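Local structure of 3-oxosteroid 1-dehydrogenase (Sterolibacterium denitrificans, 7P18) at residues 389-392 / 393-397; 549-552 / 553-557; 448-451 / 452-456. The protein probably catalyses the FAD-dependent 1,2-dehydrogenation of 3-oxosteroids, introducing a double bond into ring A and passing the electrons to an acceptor. All coordinates share one frame; numbering follows the deposited sequence.

Contact 1: 389-392 / 393-397; sequences GKFR and YNYPM
Tyr395 turns the edge of its ring onto the face of Phe391, a T-shaped pair with centroids 4.9 Å apart and planes at 70°. Its CD2 does most of the touching, standing above the middle of the Phe391 ring and 3.6 Å from Phe391 CD2. Tyr395 CB also lies over the ring, in a CH-pi contact. Phe391 carries CG trans to its own N (chi1 -171°), beside the carbonyl, which carries the ring outward and somewhat toward the C-terminal end of the helix, where it meets Tyr395 and Met397. Met397, bent at chi2 and chi3, brings CE obliquely to 3.5 Å from Phe391 CZ. The backbone joins the same aromatic pair, Tyr395 N donating to Phe391 O at 2.9 Å. On the polar side, water 1 accepts from Arg392 NH1 (3.0 Å) and donates to Tyr395 O (2.8 Å); the guanidinium also binds Met401 O and Asp408, while Tyr395 OH reaches Asp469. Phe387, Leu385 and Met489 continue the apolar packing. This is an aromatic i, i+4 pair closing the C-terminal end of short helix 389-394, where it lies against the antiparallel sheet containing strands 383-387 and 486-502.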
loop_
_atom_site.group_PDB
_atom_site.type_symbol
_atom_site.label_atom_id
_atom_site.label_comp_id
_atom_site.label_asym_id
_atom_site.label_seq_id
_atom_site.Cartn_x
_atom_site.Cartn_y
_atom_site.Cartn_z
ATOM N N GLY A 389 16.576 24.081 -7.304
ATOM C CA GLY A 389 16.181 24.040 -8.724
ATOM C C GLY A 389 16.801 22.906 -9.515
ATOM O O GLY A 389 16.206 22.530 -10.536
ATOM N N LYS A 390 17.958 22.385 -9.106
ATOM C CA LYS A 390 18.542 21.219 -9.810
ATOM C C LYS A 390 17.713 19.965 -9.501
ATOM O O LYS A 390 17.426 19.193 -10.433
ATOM C CB LYS A 390 20.006 21.013 -9.424
ATOM C CG LYS A 390 20.595 19.762 -10.066
ATOM C CD LYS A 390 22.048 19.549 -9.761
ATOM C CE LYS A 390 22.608 18.341 -10.471
ATOM N NZ LYS A 390 24.084 18.335 -10.390
ATOM N N PHE A 391 17.325 19.764 -8.235
ATOM C CA PHE A 391 16.418 18.635 -7.856
ATOM C C PHE A 391 15.142 18.744 -8.689
ATOM O O PHE A 391 14.659 17.791 -9.374
ATOM C CB PHE A 391 16.173 18.681 -6.350
ATOM C CG PHE A 391 15.456 17.464 -5.825
ATOM C CD1 PHE A 391 14.114 17.255 -6.109
ATOM C CD2 PHE A 391 16.134 16.518 -5.087
ATOM C CE1 PHE A 391 13.457 16.118 -5.651
ATOM C CE2 PHE A 391 15.465 15.393 -4.609
ATOM C CZ PHE A 391 14.135 15.186 -4.911
ATOM N N ARG A 392 14.548 19.935 -8.652
ATOM C CA ARG A 392 13.281 20.248 -9.348
ATOM C C ARG A 392 13.369 19.852 -10.811
ATOM O O ARG A 392 12.419 19.229 -11.317
ATOM C CB ARG A 392 12.938 21.734 -9.256
ATOM C CG ARG A 392 11.612 22.091 -9.911
ATOM C CD ARG A 392 10.378 21.654 -9.113
ATOM N NE ARG A 392 9.205 21.916 -9.934
ATOM C CZ ARG A 392 8.696 21.083 -10.847
ATOM N NH1 ARG A 392 9.134 19.844 -11.000
ATOM N NH2 ARG A 392 7.708 21.498 -11.601
ATOM N N TYR A 393 14.457 20.251 -11.470
ATOM C CA TYR A 393 14.664 19.983 -12.922
ATOM C C TYR A 393 14.781 18.473 -13.167
ATOM O O TYR A 393 14.237 17.982 -14.182
ATOM C CB TYR A 393 15.919 20.699 -13.431
ATOM C CG TYR A 393 16.190 20.520 -14.908
ATOM C CD1 TYR A 393 15.516 21.263 -15.867
ATOM C CD2 TYR A 393 17.126 19.601 -15.342
ATOM C CE1 TYR A 393 15.783 21.105 -17.218
ATOM C CE2 TYR A 393 17.391 19.417 -16.688
ATOM C CZ TYR A 393 16.724 20.181 -17.630
ATOM O OH TYR A 393 16.968 19.999 -18.960
ATOM N N ASN A 394 15.504 17.771 -12.293
ATOM C CA ASN A 394 15.915 16.350 -12.519
ATOM C C ASN A 394 14.853 15.321 -12.108
ATOM O O ASN A 394 14.813 14.245 -12.752
ATOM C CB ASN A 394 17.262 16.072 -11.874
ATOM C CG ASN A 394 18.348 16.717 -12.728
ATOM O OD1 ASN A 394 18.895 17.748 -12.384
ATOM N ND2 ASN A 394 18.415 16.296 -13.959
ATOM N N TYR A 395 14.033 15.588 -11.092
ATOM C CA TYR A 395 13.364 14.494 -10.330
ATOM C C TYR A 395 11.881 14.743 -10.163
ATOM O O TYR A 395 11.458 15.883 -10.079
ATOM C CB TYR A 395 14.007 14.357 -8.955
ATOM C CG TYR A 395 15.477 14.038 -8.968
ATOM C CD1 TYR A 395 15.979 13.016 -9.761
ATOM C CD2 TYR A 395 16.356 14.717 -8.161
ATOM C CE1 TYR A 395 17.329 12.687 -9.741
ATOM C CE2 TYR A 395 17.711 14.421 -8.155
ATOM C CZ TYR A 395 18.196 13.398 -8.946
ATOM O OH TYR A 395 19.524 13.090 -8.913
ATOM N N PRO A 396 11.070 13.667 -10.076
ATOM C CA PRO A 396 9.655 13.784 -9.736
ATOM C C PRO A 396 9.558 13.954 -8.219
ATOM O O PRO A 396 10.514 13.659 -7.514
ATOM C CB PRO A 396 9.060 12.462 -10.218
ATOM C CG PRO A 396 10.159 11.477 -10.043
ATOM C CD PRO A 396 11.468 12.258 -10.209
ATOM N N MET A 397 8.407 14.435 -7.748
ATOM C CA MET A 397 8.073 14.442 -6.301
ATOM C C MET A 397 6.545 14.425 -6.168
ATOM O O MET A 397 5.903 15.480 -6.293
ATOM C CB MET A 397 8.685 15.643 -5.589
ATOM C CG MET A 397 8.561 15.558 -4.054
ATOM S SD MET A 397 9.283 14.084 -3.302
ATOM C CE MET A 397 11.032 14.318 -3.636
HETATM O O HOH W 1 10.432 18.162 -8.925
#

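Contact 2: 549-552 / 553-557; sequences FGFR and AANHI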
loop_
_atom_site.group_PDB
_atom_site.type_symbol
_atom_site.label_atom_id
_atom_site.label_comp_id
_atom_site.label_asym_id
_atom_site.label_seq_id
_atom_site.Cartn_x
_atom_site.Cartn_y
_atom_site.Cartn_z
ATOM N N PHE A 549 -3.604 -14.831 3.885
ATOM C CA PHE A 549 -4.638 -15.217 4.864
ATOM C C PHE A 549 -5.982 -15.432 4.147
ATOM O O PHE A 549 -6.771 -16.246 4.630
ATOM C CB PHE A 549 -4.603 -14.317 6.093
ATOM C CG PHE A 549 -3.430 -14.627 6.984
ATOM C CD1 PHE A 549 -3.383 -15.805 7.718
ATOM C CD2 PHE A 549 -2.302 -13.817 6.989
ATOM C CE1 PHE A 549 -2.276 -16.116 8.497
ATOM C CE2 PHE A 549 -1.187 -14.150 7.737
ATOM C CZ PHE A 549 -1.171 -15.294 8.487
ATOM N N GLY A 550 -6.224 -14.786 3.002
ATOM C CA GLY A 550 -7.406 -15.091 2.176
ATOM C C GLY A 550 -7.370 -16.533 1.700
ATOM O O GLY A 550 -8.382 -17.242 1.840
ATOM N N PHE A 551 -6.220 -16.947 1.195
ATOM C CA PHE A 551 -5.909 -18.339 0.764
ATOM C C PHE A 551 -6.132 -19.301 1.945
ATOM O O PHE A 551 -6.862 -20.330 1.765
ATOM C CB PHE A 551 -4.493 -18.324 0.203
ATOM C CG PHE A 551 -3.987 -19.624 -0.374
ATOM C CD1 PHE A 551 -4.345 -20.013 -1.661
ATOM C CD2 PHE A 551 -3.086 -20.410 0.333
ATOM C CE1 PHE A 551 -3.818 -21.169 -2.225
ATOM C CE2 PHE A 551 -2.540 -21.550 -0.236
ATOM C CZ PHE A 551 -2.940 -21.958 -1.491
ATOM N N ARG A 552 -5.515 -19.034 3.096
ATOM C CA ARG A 552 -5.664 -19.891 4.311
ATOM C C ARG A 552 -7.128 -19.925 4.785
ATOM O O ARG A 552 -7.551 -21.001 5.222
ATOM C CB ARG A 552 -4.706 -19.493 5.425
ATOM C CG ARG A 552 -3.230 -19.728 5.099
ATOM C CD ARG A 552 -2.347 -19.601 6.335
ATOM N NE ARG A 552 -2.669 -20.611 7.341
ATOM C CZ ARG A 552 -2.050 -21.799 7.504
ATOM N NH1 ARG A 552 -1.023 -22.146 6.748
ATOM N NH2 ARG A 552 -2.461 -22.617 8.467
ATOM N N ALA A 553 -7.882 -18.813 4.731
ATOM C CA ALA A 553 -9.304 -18.806 5.127
ATOM C C ALA A 553 -10.071 -19.807 4.265
ATOM O O ALA A 553 -10.827 -20.634 4.843
ATOM C CB ALA A 553 -9.934 -17.424 5.024
ATOM N N ALA A 554 -9.957 -19.697 2.948
ATOM C CA ALA A 554 -10.673 -20.553 1.985
ATOM C C ALA A 554 -10.269 -22.009 2.259
ATOM O O ALA A 554 -11.153 -22.865 2.362
ATOM C CB ALA A 554 -10.356 -20.187 0.574
ATOM N N ASN A 555 -8.987 -22.260 2.448
ATOM C CA ASN A 555 -8.461 -23.628 2.718
ATOM C C ASN A 555 -9.113 -24.165 3.994
ATOM O O ASN A 555 -9.548 -25.344 3.997
ATOM C CB ASN A 555 -6.934 -23.628 2.811
ATOM C CG ASN A 555 -6.223 -23.407 1.507
ATOM O OD1 ASN A 555 -6.819 -23.444 0.417
ATOM N ND2 ASN A 555 -4.921 -23.166 1.604
ATOM N N HIS A 556 -9.214 -23.349 5.043
ATOM C CA HIS A 556 -9.745 -23.790 6.342
ATOM C C HIS A 556 -11.222 -24.137 6.190
ATOM O O HIS A 556 -11.672 -25.188 6.746
ATOM C CB HIS A 556 -9.508 -22.757 7.435
ATOM C CG HIS A 556 -9.873 -23.272 8.782
ATOM N ND1 HIS A 556 -11.118 -23.091 9.322
ATOM C CD2 HIS A 556 -9.164 -24.020 9.667
ATOM C CE1 HIS A 556 -11.152 -23.669 10.515
ATOM N NE2 HIS A 556 -9.937 -24.191 10.763
ATOM N N ILE A 557 -11.966 -23.288 5.489
ATOM C CA ILE A 557 -13.426 -23.477 5.280
ATOM C C ILE A 557 -13.643 -24.806 4.524
ATOM O O ILE A 557 -14.455 -25.604 4.968
ATOM C CB ILE A 557 -14.046 -22.282 4.549
ATOM C CG1 ILE A 557 -14.009 -20.983 5.359
ATOM C CG2 ILE A 557 -15.463 -22.628 4.122
ATOM C CD1 ILE A 557 -14.335 -19.754 4.517
#
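Asn555 holds the ND2 end of its amide over one face of the Phe551 ring, one helical turn back. ND2 stands 3.3 Å above the ring plane, displaced from the centre toward the rim, and its nearest ring atom is Phe551 CE2 at 3.4 Å. Amide and ring planes are 69° apart, so the amide stands steeply on the ring and does not stack flat on it. Phe551 places CG trans to its backbone N (chi1 -177°), standing the ring out from the helix, while Asn555, with CG opposite its carbonyl carbon (chi1 -71°), leans back over it. Asn555 OD1 accepts from Arg25 NE, which fixes the rotation of the amide and agrees with ND2 being the atom over the ring. A leucine in place of Asn555 would probably leave Arg25 NE without this acceptor and deprive the Phe551 face of its N-H group. Asn555 N donates to Phe551 O at 3.0 Å, and His556 N to Arg552 O at 2.9 Å. Arg552 reaches outward to Asp507, Glu92 and Lys506 O, whereas His556 ND1 meets Tyr522 OH. Phe551 and Ala554 pack on helix 17-28, which follows the probable GxGxxA turn. This is an amide-over-ring i, i+4 pair on helix 543-559, placed where that helix packs against helices 17-28 and 84-104 in the Rossmann-type FAD-binding fold; the helix begins at Leu543, which binds FAD.

Contact 3: 448-451 / 452-456; sequences AQDG and KDREF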
loop_
_atom_site.group_PDB
_atom_site.type_symbol
_atom_site.label_atom_id
_atom_site.label_comp_id
_atom_site.label_asym_id
_atom_site.label_seq_id
_atom_site.Cartn_x
_atom_site.Cartn_y
_atom_site.Cartn_z
ATOM N N ALA A 448 26.943 15.713 1.795
ATOM C CA ALA A 448 26.926 15.312 0.374
ATOM C C ALA A 448 28.373 15.206 -0.146
ATOM O O ALA A 448 28.640 14.297 -0.994
ATOM C CB ALA A 448 26.092 16.252 -0.453
ATOM N N GLN A 449 29.272 16.040 0.373
ATOM C CA GLN A 449 30.681 16.104 -0.098
ATOM C C GLN A 449 31.378 14.757 0.187
ATOM O O GLN A 449 31.916 14.182 -0.768
ATOM C CB GLN A 449 31.425 17.290 0.518
ATOM C CG GLN A 449 32.912 17.277 0.186
ATOM C CD GLN A 449 33.723 18.326 0.916
ATOM O OE1 GLN A 449 33.457 19.529 0.840
ATOM N NE2 GLN A 449 34.760 17.876 1.610
ATOM N N ASP A 450 31.365 14.240 1.419
ATOM C CA ASP A 450 32.037 12.943 1.695
ATOM C C ASP A 450 31.033 11.781 1.776
ATOM O O ASP A 450 31.488 10.697 2.127
ATOM C CB ASP A 450 32.916 13.041 2.939
ATOM C CG ASP A 450 32.112 13.235 4.198
ATOM O OD1 ASP A 450 30.945 13.613 4.082
ATOM O OD2 ASP A 450 32.651 12.966 5.263
ATOM N N GLY A 451 29.744 11.989 1.445
ATOM C CA GLY A 451 28.719 10.932 1.286
ATOM C C GLY A 451 28.239 10.315 2.596
ATOM O O GLY A 451 27.722 9.176 2.557
ATOM N N LYS A 452 28.389 11.015 3.723
ATOM C CA LYS A 452 27.972 10.504 5.055
ATOM C C LYS A 452 27.035 11.512 5.733
ATOM O O LYS A 452 27.461 12.629 6.084
ATOM C CB LYS A 452 29.187 10.173 5.923
ATOM C CG LYS A 452 30.135 9.138 5.323
ATOM C CD LYS A 452 29.536 7.748 5.251
ATOM C CE LYS A 452 30.490 6.662 5.697
ATOM N NZ LYS A 452 29.748 5.571 6.370
ATOM N N ASP A 453 25.783 11.104 5.925
ATOM C CA ASP A 453 24.794 11.842 6.735
ATOM C C ASP A 453 25.091 11.485 8.186
ATOM O O ASP A 453 24.733 10.361 8.619
ATOM C CB ASP A 453 23.385 11.488 6.261
ATOM C CG ASP A 453 22.294 11.890 7.236
ATOM O OD1 ASP A 453 22.585 12.662 8.190
ATOM O OD2 ASP A 453 21.155 11.397 7.063
ATOM N N ARG A 454 25.736 12.397 8.901
ATOM C CA ARG A 454 26.269 12.121 10.258
ATOM C C ARG A 454 25.135 12.026 11.280
ATOM O O ARG A 454 25.407 11.519 12.357
ATOM C CB ARG A 454 27.251 13.209 10.692
ATOM C CG ARG A 454 28.496 13.295 9.825
ATOM C CD ARG A 454 29.401 12.070 9.922
ATOM N NE ARG A 454 30.533 12.171 9.000
ATOM C CZ ARG A 454 31.396 11.202 8.715
ATOM N NH1 ARG A 454 31.281 10.004 9.266
ATOM N NH2 ARG A 454 32.361 11.422 7.835
ATOM N N GLU A 455 23.915 12.484 10.969
ATOM C CA GLU A 455 22.784 12.467 11.932
ATOM C C GLU A 455 21.869 11.266 11.701
ATOM O O GLU A 455 21.533 10.593 12.670
ATOM C CB GLU A 455 22.040 13.800 11.871
ATOM C CG GLU A 455 22.858 14.918 12.507
ATOM C CD GLU A 455 22.281 16.292 12.259
ATOM O OE1 GLU A 455 21.268 16.616 12.892
ATOM O OE2 GLU A 455 22.820 17.012 11.395
ATOM N N PHE A 456 21.430 11.002 10.480
ATOM C CA PHE A 456 20.443 9.911 10.224
ATOM C C PHE A 456 20.921 8.878 9.185
ATOM O O PHE A 456 20.095 8.004 8.835
ATOM C CB PHE A 456 19.105 10.544 9.861
ATOM C CG PHE A 456 18.587 11.461 10.940
ATOM C CD1 PHE A 456 18.164 10.940 12.154
ATOM C CD2 PHE A 456 18.606 12.838 10.775
ATOM C CE1 PHE A 456 17.733 11.781 13.168
ATOM C CE2 PHE A 456 18.172 13.685 11.781
ATOM C CZ PHE A 456 17.709 13.150 12.968
HETATM O O HOH W 2 29.888 13.817 6.636
#
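Water 2 is gripped by three groups, from Asp450, Lys452 and Arg454, just beyond the end of helix 434-450. It donates to Asp450 OD1 and to Lys452 O, both at 2.8 Å, and accepts from Arg454 NE at 3.0 Å. Beside it Arg454 NH2 meets Asp450 OD2 directly at 3.0 Å, a salt bridge whose hydrogen bond is weak, bent to 134°. The oxygen lies at the guanidinium edge, near its plane, but the carboxylate is turned 59° against that plane, so the two flat groups do not meet side by side. Asp450 achieves this from the crowded position, CG between its backbone N and carbonyl carbon (chi1 67°), which brings the carboxylate round toward the chain that follows. Arg454 folds back through a bend at chi2, and one face of its guanidinium lies over Lys452 CB, 3.7 Å from the plane. The reversal of the chain between them begins at Gly451, which leaves the helix with positive phi and whose O accepts from Asn475 ND2. Further on, Asp453 OD1 takes two backbone N-H groups, from Glu455 N and Phe456 N, each at 3.1 Å and from the same face of its carboxylate, the second almost straight: an Asx turn within an Asx motif. Asp453 OD2 is held by Arg355 and Lys458 N, and Glu455 OE2 by Tyr447 OH. Two carboxylates therefore order this turn differently. The exposed one of Asp450 works through a bent, water-assisted ion pair that solvent would probably weaken, while the buried one of Asp453 binds backbone N-H groups and an arginine, whose charge is likely to stabilise it as an anion.

Contacts 1 and 3 lie on the same side of the chain's centre, their own centres 20 Å apart without touching; contact 2 is on the opposite side, its centre 46 and 48 Å from theirs. Contact 2 is the most buried and lies wholly inside one helix, whereas the other two occur where helices end, contact 1 against an antiparallel sheet and contact 3 at the surface. Chemistry follows place: a ring under an amide between packed helices in contact 2, a T-shaped aromatic pair and a methionine methyl with a polar margin in contact 1, and charges, water and Asx bonds in contact 3. Helical backbone bonds cross between the segments in the first two, but side chains and water do the joining in the third.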